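Long-range contacts in transmembrane protease (Mus musculus, PDB 2E7V), which probably cleaves proteins as a membrane-bound serine protease, the part described here being its SEA domain: residues 2-10 with 84-92; 50-60 with 71-79. All coordinates share one frame; numbering follows the deposited sequence.

In the fold
Both contacts belong to the SEA domain and reach the same four-stranded sheet, where strand 68-78 lies between strands 54-65 and 4-14. Contact 2 joins the two arms of the hairpin 54-65/68-78, whereas contact 1 seats helix 85-96 on strand 4-14. Their centres are about 9 Å apart. Along the chain contact 2 is nested within the loop closed by contact 1, and helix 85-96 is the next element after strand 68-78. Strands 4-14 and 68-78 are hydrogen-bonded neighbours, and Ile92 of the helix also touches Phe77. Hairpin, first strand and second helix thus meet at one end of a compact alpha/beta domain.

Contact 1: 2-10 with 84-92; sequences KKAYFYHSS and NRKVMKTRI
Asn84, just ahead of helix 85-96, meets Tyr5 at the ring's outer end: its backbone N gives a weak hydrogen bond to Tyr5 OH at 3.4 Å. Arg85 makes the firmer polar link through its backbone. Tyr7 OH donates to Arg85 O over 2.7 Å, lying in the carbonyl plane on a lone pair, with a C=O...donor angle of 113°. The same oxygen takes the helical bond from Lys89 N, so two donors grip it and the phenol hydroxyl is tied to the first turn. Met88 comes next and lays its CB and CG against both tyrosines. Met88 CB stands 4.1 Å from Tyr5 CD1, and Met88 CG 3.4 Å from Tyr7 CE2. Packing is tight here, with Met88 CB 3.0 Å from Tyr7 OH. Beyond CG the methionine bends away, toward Leu50 and Ser79. Lys89 adds its CB alone, 3.8 Å from Tyr7 CE1, and its extended chain then leads off from the strand. One turn after Met88, Ile92 sets its terminal methyl over a face of the Tyr7 ring, a CH-pi contact with CD1 3.5 Å from the centroid. Its CD1 reaches that far because the chain is stretched beyond CB (chi2 174°). The Tyr7 ring is thereby held by a methyl on one face and a carbonyl oxygen at its edge. Strand and helix axes cross at -53°, and the arrangement is that of the ferredoxin-like alpha/beta sandwich of SEA domains, the second helix packed against the first strand of the sheet.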
ATOM      1  N   LYS A   2      22.552   9.315  10.035  1.00 38.85           N
ATOM      2  CA  LYS A   2      21.738   8.099  10.317  1.00 37.87           C
ATOM      3  C   LYS A   2      21.893   7.047   9.220  1.00 36.71           C
ATOM      4  O   LYS A   2      22.845   7.093   8.445  1.00 35.81           O
ATOM      5  CB  LYS A   2      20.272   8.487  10.469  1.00 40.45           C
ATOM      6  CG  LYS A   2      19.714   9.328   9.340  1.00 42.14           C
ATOM      7  CD  LYS A   2      18.225   9.558   9.539  1.00 45.76           C
ATOM      8  CE  LYS A   2      17.930  10.200  10.891  1.00 49.52           C
ATOM      9  NZ  LYS A   2      16.465  10.362  11.130  1.00 52.30           N
ATOM     10  N   LYS A   3      20.956   6.103   9.152  1.00 34.22           N
ATOM     11  CA  LYS A   3      21.019   5.038   8.149  1.00 32.49           C
ATOM     12  C   LYS A   3      19.694   4.833   7.417  1.00 29.55           C
ATOM     13  O   LYS A   3      18.626   5.152   7.936  1.00 29.31           O
ATOM     14  CB  LYS A   3      21.439   3.727   8.816  1.00 32.82           C
ATOM     15  CG  LYS A   3      20.439   3.232   9.845  1.00 38.66           C
ATOM     16  CD  LYS A   3      21.122   2.759  11.117  1.00 42.71           C
ATOM     17  CE  LYS A   3      22.013   1.558  10.868  1.00 47.31           C
ATOM     18  NZ  LYS A   3      22.676   1.108  12.129  1.00 50.53           N
ATOM     19  N   ALA A   4      19.773   4.278   6.212  1.00 26.52           N
ATOM     20  CA  ALA A   4      18.587   4.028   5.405  1.00 21.40           C
ATOM     21  C   ALA A   4      18.117   2.584   5.515  1.00 19.44           C
ATOM     22  O   ALA A   4      18.928   1.659   5.595  1.00 17.96           O
ATOM     23  CB  ALA A   4      18.880   4.367   3.944  1.00 21.69           C
ATOM     24  N   TYR A   5      16.798   2.399   5.517  1.00 17.78           N
ATOM     25  CA  TYR A   5      16.190   1.076   5.594  1.00 15.11           C
ATOM     26  C   TYR A   5      15.122   0.955   4.520  1.00 14.89           C
ATOM     27  O   TYR A   5      14.411   1.923   4.229  1.00 16.96           O
ATOM     28  CB  TYR A   5      15.521   0.867   6.958  1.00 21.16           C
ATOM     29  CG  TYR A   5      16.435   0.425   8.077  1.00 25.49           C
ATOM     30  CD1 TYR A   5      16.085   0.635   9.409  1.00 28.52           C
ATOM     31  CD2 TYR A   5      17.638  -0.230   7.808  1.00 30.18           C
ATOM     32  CE1 TYR A   5      16.908   0.206  10.450  1.00 29.19           C
ATOM     33  CE2 TYR A   5      18.468  -0.667   8.840  1.00 33.18           C
ATOM     34  CZ  TYR A   5      18.097  -0.446  10.156  1.00 32.19           C
ATOM     35  OH  TYR A   5      18.914  -0.889  11.174  1.00 36.65           O
ATOM     36  N   PHE A   6      15.009  -0.231   3.936  1.00 13.39           N
ATOM     37  CA  PHE A   6      13.989  -0.500   2.937  1.00 12.64           C
ATOM     38  C   PHE A   6      13.111  -1.652   3.404  1.00 14.05           C
ATOM     39  O   PHE A   6      13.595  -2.640   3.978  1.00 14.46           O
ATOM     40  CB  PHE A   6      14.616  -0.879   1.596  1.00 14.54           C
ATOM     41  CG  PHE A   6      15.231   0.274   0.869  1.00 14.30           C
ATOM     42  CD1 PHE A   6      14.448   1.116   0.089  1.00 13.68           C
ATOM     43  CD2 PHE A   6      16.602   0.522   0.963  1.00 15.67           C
ATOM     44  CE1 PHE A   6      15.016   2.195  -0.593  1.00 18.08           C
ATOM     45  CE2 PHE A   6      17.182   1.600   0.285  1.00 15.22           C
ATOM     46  CZ  PHE A   6      16.387   2.437  -0.495  1.00 14.71           C
ATOM     47  N   TYR A   7      11.816  -1.514   3.155  1.00 11.68           N
ATOM     48  CA  TYR A   7      10.852  -2.537   3.489  1.00 11.25           C
ATOM     49  C   TYR A   7       9.962  -2.682   2.267  1.00 13.69           C
ATOM     50  O   TYR A   7       9.733  -1.722   1.537  1.00 11.14           O
ATOM     51  CB  TYR A   7      10.004  -2.117   4.692  1.00 12.86           C
ATOM     52  CG  TYR A   7      10.785  -2.105   5.974  1.00 12.79           C
ATOM     53  CD1 TYR A   7      10.809  -3.222   6.818  1.00  9.25           C
ATOM     54  CD2 TYR A   7      11.572  -1.004   6.306  1.00 14.33           C
ATOM     55  CE1 TYR A   7      11.615  -3.237   7.967  1.00 14.94           C
ATOM     56  CE2 TYR A   7      12.372  -1.010   7.436  1.00 17.87           C
ATOM     57  CZ  TYR A   7      12.393  -2.122   8.261  1.00 15.36           C
ATOM     58  OH  TYR A   7      13.213  -2.101   9.366  1.00 21.10           O
ATOM     59  N   HIS A   8       9.472  -3.889   2.041  1.00 14.27           N
ATOM     60  CA  HIS A   8       8.576  -4.137   0.925  1.00 13.56           C
ATOM     61  C   HIS A   8       7.528  -5.149   1.333  1.00 14.03           C
ATOM     62  O   HIS A   8       7.768  -5.986   2.205  1.00 13.79           O
ATOM     63  CB  HIS A   8       9.348  -4.642  -0.307  1.00 17.24           C
ATOM     64  CG  HIS A   8       9.939  -6.010  -0.153  1.00 17.48           C
ATOM     65  ND1 HIS A   8      11.150  -6.237   0.463  1.00 16.30           N
ATOM     66  CD2 HIS A   8       9.481  -7.226  -0.542  1.00 17.64           C
ATOM     67  CE1 HIS A   8      11.414  -7.531   0.449  1.00 20.32           C
ATOM     68  NE2 HIS A   8      10.417  -8.155  -0.156  1.00 20.00           N
ATOM     69  N   SER A   9       6.359  -5.051   0.710  1.00 13.93           N
ATOM     70  CA  SER A   9       5.265  -5.962   0.982  1.00 17.33           C
ATOM     71  C   SER A   9       4.392  -6.060  -0.254  1.00 15.92           C
ATOM     72  O   SER A   9       4.460  -5.208  -1.152  1.00 15.76           O
ATOM     73  CB  SER A   9       4.420  -5.443   2.150  1.00 19.55           C
ATOM     74  OG  SER A   9       5.251  -4.984   3.202  1.00 21.94           O
ATOM     75  N   SER A  10       3.585  -7.114  -0.306  1.00 12.87           N
ATOM     76  CA  SER A  10       2.646  -7.307  -1.401  1.00 12.95           C
ATOM     77  C   SER A  10       1.284  -7.027  -0.785  1.00 12.84           C
ATOM     78  O   SER A  10       0.841  -7.732   0.130  1.00 12.98           O
ATOM     79  CB  SER A  10       2.707  -8.738  -1.925  1.00 17.84           C
ATOM     80  OG  SER A  10       3.951  -8.987  -2.557  1.00 18.45           O
ATOM     81  N   ASN A  84      18.076  -1.406  14.456  1.00 35.74           N
ATOM     82  CA  ASN A  84      17.484  -2.718  14.224  1.00 33.81           C
ATOM     83  C   ASN A  84      16.389  -2.671  13.163  1.00 30.93           C
ATOM     84  O   ASN A  84      15.509  -1.810  13.192  1.00 29.97           O
ATOM     85  CB  ASN A  84      16.886  -3.270  15.519  1.00 37.16           C
ATOM     86  CG  ASN A  84      16.191  -4.602  15.313  1.00 39.44           C
ATOM     87  OD1 ASN A  84      15.354  -5.006  16.113  1.00 43.61           O
ATOM     88  ND2 ASN A  84      16.545  -5.296  14.238  1.00 44.80           N
ATOM     89  N   ARG A  85      16.439  -3.611  12.232  1.00 29.95           N
ATOM     90  CA  ARG A  85      15.432  -3.664  11.185  1.00 29.50           C
ATOM     91  C   ARG A  85      14.138  -4.252  11.741  1.00 25.85           C
ATOM     92  O   ARG A  85      13.064  -4.044  11.182  1.00 25.54           O
ATOM     93  CB  ARG A  85      15.942  -4.487   9.999  1.00 27.91           C
ATOM     94  CG  ARG A  85      16.585  -5.811  10.359  1.00 31.03           C
ATOM     95  CD  ARG A  85      16.891  -6.588   9.084  1.00 33.43           C
ATOM     96  NE  ARG A  85      17.543  -7.873   9.318  1.00 33.64           N
ATOM     97  CZ  ARG A  85      17.195  -9.002   8.704  1.00 30.16           C
ATOM     98  NH1 ARG A  85      16.199  -9.004   7.830  1.00 30.84           N
ATOM     99  NH2 ARG A  85      17.851 -10.125   8.952  1.00 24.61           N
ATOM    100  N   LYS A  86      14.250  -4.978  12.851  1.00 26.60           N
ATOM    101  CA  LYS A  86      13.095  -5.588  13.508  1.00 29.00           C
ATOM    102  C   LYS A  86      12.275  -4.496  14.194  1.00 27.07           C
ATOM    103  O   LYS A  86      11.043  -4.498  14.143  1.00 26.00           O
ATOM    104  CB  LYS A  86      13.549  -6.607  14.557  1.00 33.49           C
ATOM    105  CG  LYS A  86      14.358  -7.782  14.019  1.00 40.83           C
ATOM    106  CD  LYS A  86      13.488  -8.824  13.312  1.00 45.55           C
ATOM    107  CE  LYS A  86      13.038  -8.371  11.928  1.00 47.37           C
ATOM    108  NZ  LYS A  86      14.204  -8.113  11.034  1.00 48.37           N
ATOM    109  N   VAL A  87      12.973  -3.564  14.835  1.00 23.37           N
ATOM    110  CA  VAL A  87      12.331  -2.459  15.527  1.00 21.79           C
ATOM    111  C   VAL A  87      11.550  -1.594  14.546  1.00 21.15           C
ATOM    112  O   VAL A  87      10.363  -1.337  14.739  1.00 16.93           O
ATOM    113  CB  VAL A  87      13.368  -1.581  16.234  1.00 22.40           C
ATOM    114  CG1 VAL A  87      12.686  -0.375  16.886  1.00 21.94           C
ATOM    115  CG2 VAL A  87      14.102  -2.403  17.268  1.00 26.16           C
ATOM    116  N   MET A  88      12.225  -1.151  13.489  1.00 17.04           N
ATOM    117  CA  MET A  88      11.580  -0.313  12.483  1.00 16.07           C
ATOM    118  C   MET A  88      10.350  -1.029  11.931  1.00 12.79           C
ATOM    119  O   MET A  88       9.314  -0.413  11.677  1.00 12.22           O
ATOM    120  CB  MET A  88      12.560  -0.014  11.350  1.00 20.22           C
ATOM    121  CG  MET A  88      12.020   0.903  10.269  1.00 27.17           C
ATOM    122  SD  MET A  88      11.508   2.506  10.894  1.00 28.76           S
ATOM    123  CE  MET A  88      12.913   2.946  11.939  1.00 19.67           C
ATOM    124  N   LYS A  89      10.471  -2.342  11.761  1.00 13.47           N
ATOM    125  CA  LYS A  89       9.379  -3.145  11.235  1.00 13.80           C
ATOM    126  C   LYS A  89       8.119  -3.088  12.090  1.00 10.68           C
ATOM    127  O   LYS A  89       7.032  -2.900  11.563  1.00 12.23           O
ATOM    128  CB  LYS A  89       9.844  -4.589  11.067  1.00 13.55           C
ATOM    129  CG  LYS A  89       8.814  -5.541  10.501  1.00 17.73           C
ATOM    130  CD  LYS A  89       9.555  -6.806  10.079  1.00 22.64           C
ATOM    131  CE  LYS A  89       8.639  -7.940   9.709  1.00 25.43           C
ATOM    132  NZ  LYS A  89       9.472  -9.140   9.385  1.00 26.67           N
ATOM    133  N   THR A  90       8.262  -3.252  13.403  1.00  8.89           N
ATOM    134  CA  THR A  90       7.116  -3.223  14.313  1.00 12.41           C
ATOM    135  C   THR A  90       6.410  -1.871  14.290  1.00 11.80           C
ATOM    136  O   THR A  90       5.192  -1.805  14.438  1.00 13.83           O
ATOM    137  CB  THR A  90       7.544  -3.551  15.774  1.00 11.93           C
ATOM    138  OG1 THR A  90       8.590  -2.660  16.184  1.00 13.82           O
ATOM    139  CG2 THR A  90       8.051  -4.985  15.860  1.00 17.29           C
ATOM    140  N   ARG A  91       7.173  -0.798  14.107  1.00 10.43           N
ATOM    141  CA  ARG A  91       6.587   0.537  14.039  1.00  9.56           C
ATOM    142  C   ARG A  91       5.815   0.662  12.731  1.00  9.57           C
ATOM    143  O   ARG A  91       4.729   1.246  12.676  1.00  8.63           O
ATOM    144  CB  ARG A  91       7.682   1.618  14.084  1.00 13.42           C
ATOM    145  CG  ARG A  91       8.591   1.585  15.313  1.00 13.34           C
ATOM    146  CD  ARG A  91       9.741   2.598  15.163  1.00 17.24           C
ATOM    147  NE  ARG A  91       9.249   3.974  15.061  1.00 16.48           N
ATOM    148  CZ  ARG A  91      10.005   5.023  14.740  1.00 19.29           C
ATOM    149  NH1 ARG A  91      11.297   4.866  14.477  1.00 16.30           N
ATOM    150  NH2 ARG A  91       9.469   6.234  14.685  1.00 20.95           N
ATOM    151  N   ILE A  92       6.388   0.106  11.671  1.00  9.38           N
ATOM    152  CA  ILE A  92       5.759   0.168  10.357  1.00 10.21           C
ATOM    153  C   ILE A  92       4.453  -0.605  10.358  1.00 11.12           C
ATOM    154  O   ILE A  92       3.437  -0.134   9.842  1.00 12.00           O
ATOM    155  CB  ILE A  92       6.704  -0.395   9.256  1.00  9.25           C
ATOM    156  CG1 ILE A  92       7.902   0.541   9.080  1.00 11.19           C
ATOM    157  CG2 ILE A  92       5.937  -0.544   7.931  1.00  5.90           C
ATOM    158  CD1 ILE A  92       8.986   0.019   8.127  1.00 15.86           C
TER

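Contact 2: 50-60 with 71-79; sequences LKSEFIRTHVV and ADVVMKFRS
The Phe54 ring turns its edge toward the face of Phe77 in an offset edge-to-face pair, planes at 70°, with Phe77 CE2 in the plane of Phe54 and 3.6 Å from its CD2. Arg56 N lies over one face of Phe54, and Phe45 of helix 28-46 joins both rings, stacking on Phe54. The Arg78 guanidinium rests one face on Ile55, whose CG1 is 3.8 Å from Arg78 CZ. Cutting Arg78 back to an alanine would probably uncover the flank of Ile55 on which the guanidinium lies. Arg78 N donates to Glu53 O (2.7 Å). Between the antiparallel strands, Ile55 and Arg56 both face Lys76, a classic beta bulge: Ile55 N donates to Lys76 O, and Lys76 N to Arg56 O. Farther along, Val74 O accepts from His58 N and from Thr57 OG1 (2.8 Å), the hydroxyl standing above the carbonyl plane. Thr57 OG1 gets there by lying opposite its own backbone N (chi1 -172°). Arg56 and Lys76 run side by side, Arg56 NH2 3.8 Å from Lys76 NZ, and two waters accept from both, one bond being weak. These waters probably ease the repulsion; the Phe54-Phe77 face is largely apolar, the other hydrated and cationic at Arg56 and Lys76 but apolar at Val74.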
ATOM      1  N   LEU A  50       6.028   7.790  12.505  1.00 13.48           N
ATOM      2  CA  LEU A  50       7.154   7.589  11.595  1.00 12.62           C
ATOM      3  C   LEU A  50       7.254   8.722  10.583  1.00 13.64           C
ATOM      4  O   LEU A  50       7.953   8.599   9.581  1.00 15.73           O
ATOM      5  CB  LEU A  50       6.977   6.265  10.843  1.00 13.94           C
ATOM      6  CG  LEU A  50       7.472   4.980  11.509  1.00 13.78           C
ATOM      7  CD1 LEU A  50       6.886   3.773  10.808  1.00 11.78           C
ATOM      8  CD2 LEU A  50       8.997   4.937  11.454  1.00 13.93           C
ATOM      9  N   LYS A  51       6.562   9.825  10.841  1.00 14.45           N
ATOM     10  CA  LYS A  51       6.565  10.957   9.917  1.00 15.99           C
ATOM     11  C   LYS A  51       7.946  11.526   9.605  1.00 18.27           C
ATOM     12  O   LYS A  51       8.190  11.963   8.482  1.00 17.07           O
ATOM     13  CB  LYS A  51       5.657  12.078  10.439  1.00 12.53           C
ATOM     14  CG  LYS A  51       6.101  12.689  11.752  1.00 15.69           C
ATOM     15  CD  LYS A  51       5.254  13.907  12.118  1.00 19.49           C
ATOM     16  CE  LYS A  51       4.278  13.627  13.257  1.00 25.69           C
ATOM     17  NZ  LYS A  51       3.178  12.726  12.858  1.00 26.89           N
ATOM     18  N   SER A  52       8.847  11.518  10.587  1.00 16.55           N
ATOM     19  CA  SER A  52      10.191  12.057  10.386  1.00 18.92           C
ATOM     20  C   SER A  52      11.151  11.053   9.755  1.00 16.35           C
ATOM     21  O   SER A  52      12.186  11.437   9.226  1.00 17.81           O
ATOM     22  CB  SER A  52      10.782  12.531  11.715  1.00 20.92           C
ATOM     23  OG  SER A  52      11.075  11.429  12.562  1.00 26.92           O
ATOM     24  N   GLU A  53      10.809   9.771   9.809  1.00 16.92           N
ATOM     25  CA  GLU A  53      11.672   8.732   9.247  1.00 15.21           C
ATOM     26  C   GLU A  53      11.295   8.282   7.835  1.00 13.50           C
ATOM     27  O   GLU A  53      12.164   7.880   7.069  1.00 15.69           O
ATOM     28  CB  GLU A  53      11.692   7.497  10.159  1.00 15.95           C
ATOM     29  CG  GLU A  53      12.248   7.716  11.572  1.00 23.48           C
ATOM     30  CD  GLU A  53      11.177   8.089  12.579  1.00 28.49           C
ATOM     31  OE1 GLU A  53      11.499   8.179  13.777  1.00 30.20           O
ATOM     32  OE2 GLU A  53      10.013   8.293  12.179  1.00 31.76           O
ATOM     33  N   PHE A  54      10.008   8.309   7.499  1.00 13.53           N
ATOM     34  CA  PHE A  54       9.560   7.892   6.168  1.00 14.02           C
ATOM     35  C   PHE A  54      10.094   8.830   5.080  1.00 13.43           C
ATOM     36  O   PHE A  54       9.937  10.043   5.174  1.00 14.69           O
ATOM     37  CB  PHE A  54       8.024   7.842   6.128  1.00 14.19           C
ATOM     38  CG  PHE A  54       7.446   7.550   4.760  1.00 14.56           C
ATOM     39  CD1 PHE A  54       7.063   8.589   3.912  1.00 17.50           C
ATOM     40  CD2 PHE A  54       7.288   6.238   4.318  1.00 14.55           C
ATOM     41  CE1 PHE A  54       6.530   8.330   2.642  1.00 17.64           C
ATOM     42  CE2 PHE A  54       6.756   5.969   3.048  1.00 16.82           C
ATOM     43  CZ  PHE A  54       6.379   7.020   2.211  1.00 16.78           C
ATOM     44  N   ILE A  55      10.740   8.269   4.061  1.00 12.90           N
ATOM     45  CA  ILE A  55      11.280   9.081   2.975  1.00 14.56           C
ATOM     46  C   ILE A  55      10.359   9.072   1.770  1.00 13.65           C
ATOM     47  O   ILE A  55       9.899  10.125   1.338  1.00 14.35           O
ATOM     48  CB  ILE A  55      12.687   8.609   2.538  1.00 16.69           C
ATOM     49  CG1 ILE A  55      13.667   8.785   3.699  1.00 17.61           C
ATOM     50  CG2 ILE A  55      13.171   9.451   1.335  1.00 16.66           C
ATOM     51  CD1 ILE A  55      15.070   8.339   3.388  1.00 20.01           C
ATOM     52  N   ARG A  56      10.090   7.885   1.226  1.00 11.19           N
ATOM     53  CA  ARG A  56       9.197   7.773   0.079  1.00 13.27           C
ATOM     54  C   ARG A  56       8.858   6.319  -0.230  1.00 13.74           C
ATOM     55  O   ARG A  56       9.518   5.383   0.245  1.00 12.40           O
ATOM     56  CB  ARG A  56       9.826   8.420  -1.157  1.00 15.73           C
ATOM     57  CG  ARG A  56      11.106   7.745  -1.594  1.00 22.26           C
ATOM     58  CD  ARG A  56      11.713   8.381  -2.831  1.00 24.44           C
ATOM     59  NE  ARG A  56      13.149   8.144  -2.822  1.00 31.31           N
ATOM     60  CZ  ARG A  56      14.030   8.939  -2.227  1.00 26.68           C
ATOM     61  NH1 ARG A  56      13.619  10.033  -1.608  1.00 29.55           N
ATOM     62  NH2 ARG A  56      15.317   8.625  -2.230  1.00 28.60           N
ATOM     63  N   THR A  57       7.825   6.137  -1.042  1.00 13.59           N
ATOM     64  CA  THR A  57       7.378   4.806  -1.419  1.00 13.84           C
ATOM     65  C   THR A  57       7.095   4.713  -2.912  1.00 16.46           C
ATOM     66  O   THR A  57       6.929   5.724  -3.605  1.00 13.12           O
ATOM     67  CB  THR A  57       6.099   4.431  -0.656  1.00 13.84           C
ATOM     68  OG1 THR A  57       5.778   3.055  -0.887  1.00 13.15           O
ATOM     69  CG2 THR A  57       4.931   5.301  -1.114  1.00 11.87           C
ATOM     70  N   HIS A  58       7.046   3.487  -3.411  1.00 16.33           N
ATOM     71  CA  HIS A  58       6.758   3.290  -4.815  1.00 16.06           C
ATOM     72  C   HIS A  58       6.362   1.866  -5.122  1.00 13.98           C
ATOM     73  O   HIS A  58       6.908   0.904  -4.563  1.00 12.54           O
ATOM     74  CB  HIS A  58       7.954   3.715  -5.678  1.00 18.62           C
ATOM     75  CG  HIS A  58       9.099   2.750  -5.673  1.00 21.56           C
ATOM     76  ND1 HIS A  58       9.376   1.924  -6.741  1.00 20.67           N
ATOM     77  CD2 HIS A  58      10.068   2.517  -4.756  1.00 22.34           C
ATOM     78  CE1 HIS A  58      10.469   1.226  -6.484  1.00 19.47           C
ATOM     79  NE2 HIS A  58      10.910   1.566  -5.287  1.00 22.38           N
ATOM     80  N   VAL A  59       5.369   1.756  -5.992  1.00 13.97           N
ATOM     81  CA  VAL A  59       4.852   0.481  -6.445  1.00 13.42           C
ATOM     82  C   VAL A  59       5.882  -0.044  -7.453  1.00 15.65           C
ATOM     83  O   VAL A  59       6.164   0.609  -8.459  1.00 13.62           O
ATOM     84  CB  VAL A  59       3.467   0.685  -7.125  1.00 12.98           C
ATOM     85  CG1 VAL A  59       3.032  -0.575  -7.852  1.00 10.52           C
ATOM     86  CG2 VAL A  59       2.433   1.087  -6.079  1.00 11.45           C
ATOM     87  N   VAL A  60       6.464  -1.206  -7.166  1.00 17.61           N
ATOM     88  CA  VAL A  60       7.463  -1.787  -8.061  1.00 20.06           C
ATOM     89  C   VAL A  60       6.772  -2.536  -9.186  1.00 19.72           C
ATOM     90  O   VAL A  60       7.333  -2.721 -10.262  1.00 19.57           O
ATOM     91  CB  VAL A  60       8.410  -2.738  -7.312  1.00 22.15           C
ATOM     92  CG1 VAL A  60       9.134  -1.977  -6.218  1.00 24.82           C
ATOM     93  CG2 VAL A  60       7.639  -3.891  -6.739  1.00 23.13           C
ATOM     94  N   ALA A  71      -0.229  -5.372  -5.327  1.00 10.51           N
ATOM     95  CA  ALA A  71       0.823  -4.413  -5.617  1.00  9.99           C
ATOM     96  C   ALA A  71       2.064  -4.676  -4.772  1.00 11.59           C
ATOM     97  O   ALA A  71       1.977  -4.794  -3.548  1.00 10.83           O
ATOM     98  CB  ALA A  71       0.312  -3.001  -5.371  1.00 10.44           C
ATOM     99  N   ASP A  72       3.212  -4.816  -5.424  1.00  9.30           N
ATOM    100  CA  ASP A  72       4.450  -5.006  -4.682  1.00 13.18           C
ATOM    101  C   ASP A  72       4.956  -3.584  -4.468  1.00 10.63           C
ATOM    102  O   ASP A  72       5.206  -2.845  -5.423  1.00 10.06           O
ATOM    103  CB  ASP A  72       5.454  -5.846  -5.466  1.00 11.81           C
ATOM    104  CG  ASP A  72       4.937  -7.248  -5.752  1.00 15.75           C
ATOM    105  OD1 ASP A  72       4.224  -7.818  -4.895  1.00 15.04           O
ATOM    106  OD2 ASP A  72       5.248  -7.780  -6.829  1.00 14.29           O
ATOM    107  N   VAL A  73       5.078  -3.219  -3.196  1.00  7.94           N
ATOM    108  CA  VAL A  73       5.461  -1.871  -2.774  1.00 10.09           C
ATOM    109  C   VAL A  73       6.750  -1.790  -1.956  1.00 11.24           C
ATOM    110  O   VAL A  73       6.952  -2.573  -1.013  1.00 13.99           O
ATOM    111  CB  VAL A  73       4.305  -1.262  -1.920  1.00 11.33           C
ATOM    112  CG1 VAL A  73       4.666   0.143  -1.427  1.00 10.61           C
ATOM    113  CG2 VAL A  73       3.021  -1.255  -2.728  1.00  8.82           C
ATOM    114  N   VAL A  74       7.619  -0.847  -2.312  1.00 11.32           N
ATOM    115  CA  VAL A  74       8.866  -0.646  -1.574  1.00 14.01           C
ATOM    116  C   VAL A  74       8.697   0.631  -0.749  1.00 12.02           C
ATOM    117  O   VAL A  74       8.146   1.615  -1.239  1.00 12.45           O
ATOM    118  CB  VAL A  74      10.090  -0.460  -2.517  1.00 16.93           C
ATOM    119  CG1 VAL A  74      11.277   0.082  -1.725  1.00 15.68           C
ATOM    120  CG2 VAL A  74      10.485  -1.794  -3.152  1.00 15.57           C
ATOM    121  N   MET A  75       9.149   0.600   0.500  1.00  9.58           N
ATOM    122  CA  MET A  75       9.068   1.761   1.379  1.00 11.31           C
ATOM    123  C   MET A  75      10.459   2.040   1.941  1.00 11.55           C
ATOM    124  O   MET A  75      11.124   1.121   2.456  1.00 12.22           O
ATOM    125  CB  MET A  75       8.073   1.513   2.530  1.00  9.30           C
ATOM    126  CG  MET A  75       6.600   1.367   2.099  1.00 13.61           C
ATOM    127  SD  MET A  75       5.582   0.472   3.345  1.00  6.42           S
ATOM    128  CE  MET A  75       6.131  -1.186   2.987  1.00 14.90           C
ATOM    129  N   LYS A  76      10.901   3.296   1.829  1.00  9.36           N
ATOM    130  CA  LYS A  76      12.217   3.719   2.326  1.00 10.26           C
ATOM    131  C   LYS A  76      12.129   4.607   3.566  1.00 10.29           C
ATOM    132  O   LYS A  76      11.360   5.584   3.586  1.00  8.65           O
ATOM    133  CB  LYS A  76      12.988   4.493   1.249  1.00 11.26           C
ATOM    134  CG  LYS A  76      14.362   4.977   1.726  1.00 15.30           C
ATOM    135  CD  LYS A  76      15.183   5.622   0.625  1.00 18.46           C
ATOM    136  CE  LYS A  76      16.611   5.873   1.109  1.00 19.22           C
ATOM    137  NZ  LYS A  76      17.482   6.428   0.048  1.00 17.39           N
ATOM    138  N   PHE A  77      12.933   4.277   4.579  1.00 11.78           N
ATOM    139  CA  PHE A  77      12.982   5.030   5.835  1.00 13.55           C
ATOM    140  C   PHE A  77      14.408   5.402   6.235  1.00 17.50           C
ATOM    141  O   PHE A  77      15.370   4.716   5.879  1.00 17.52           O
ATOM    142  CB  PHE A  77      12.370   4.228   6.998  1.00 10.55           C
ATOM    143  CG  PHE A  77      10.951   3.818   6.774  1.00 11.65           C
ATOM    144  CD1 PHE A  77      10.651   2.690   6.009  1.00 10.57           C
ATOM    145  CD2 PHE A  77       9.902   4.590   7.283  1.00 11.09           C
ATOM    146  CE1 PHE A  77       9.327   2.337   5.747  1.00  8.49           C
ATOM    147  CE2 PHE A  77       8.573   4.245   7.026  1.00 10.43           C
ATOM    148  CZ  PHE A  77       8.287   3.114   6.253  1.00 12.71           C
ATOM    149  N   ARG A  78      14.527   6.493   6.985  1.00 19.98           N
ATOM    150  CA  ARG A  78      15.809   6.965   7.488  1.00 26.96           C
ATOM    151  C   ARG A  78      15.727   6.728   8.999  1.00 28.99           C
ATOM    152  O   ARG A  78      14.659   6.890   9.591  1.00 29.33           O
ATOM    153  CB  ARG A  78      15.974   8.468   7.230  1.00 31.10           C
ATOM    154  CG  ARG A  78      15.096   9.342   8.135  1.00 35.93           C
ATOM    155  CD  ARG A  78      15.466  10.833   8.113  1.00 38.63           C
ATOM    156  NE  ARG A  78      14.788  11.596   7.064  1.00 39.62           N
ATOM    157  CZ  ARG A  78      15.112  11.564   5.776  1.00 42.55           C
ATOM    158  NH1 ARG A  78      16.117  10.803   5.359  1.00 43.84           N
ATOM    159  NH2 ARG A  78      14.431  12.295   4.903  1.00 39.71           N
ATOM    160  N   SER A  79      16.829   6.329   9.624  1.00 28.07           N
ATOM    161  CA  SER A  79      16.817   6.112  11.070  1.00 30.10           C
ATOM    162  C   SER A  79      18.139   5.531  11.553  1.00 29.85           C
ATOM    163  O   SER A  79      19.197   6.115  11.326  1.00 24.27           O
ATOM    164  CB  SER A  79      15.662   5.187  11.462  1.00 30.81           C
ATOM    165  OG  SER A  79      15.293   5.375  12.820  1.00 37.44           O
TER
HETATM  166  O   HOH W   1      16.757   9.787  -0.077  1.00 17.66           O
HETATM  167  O   HOH W   2      16.767   5.721  -2.779  1.00 27.47           O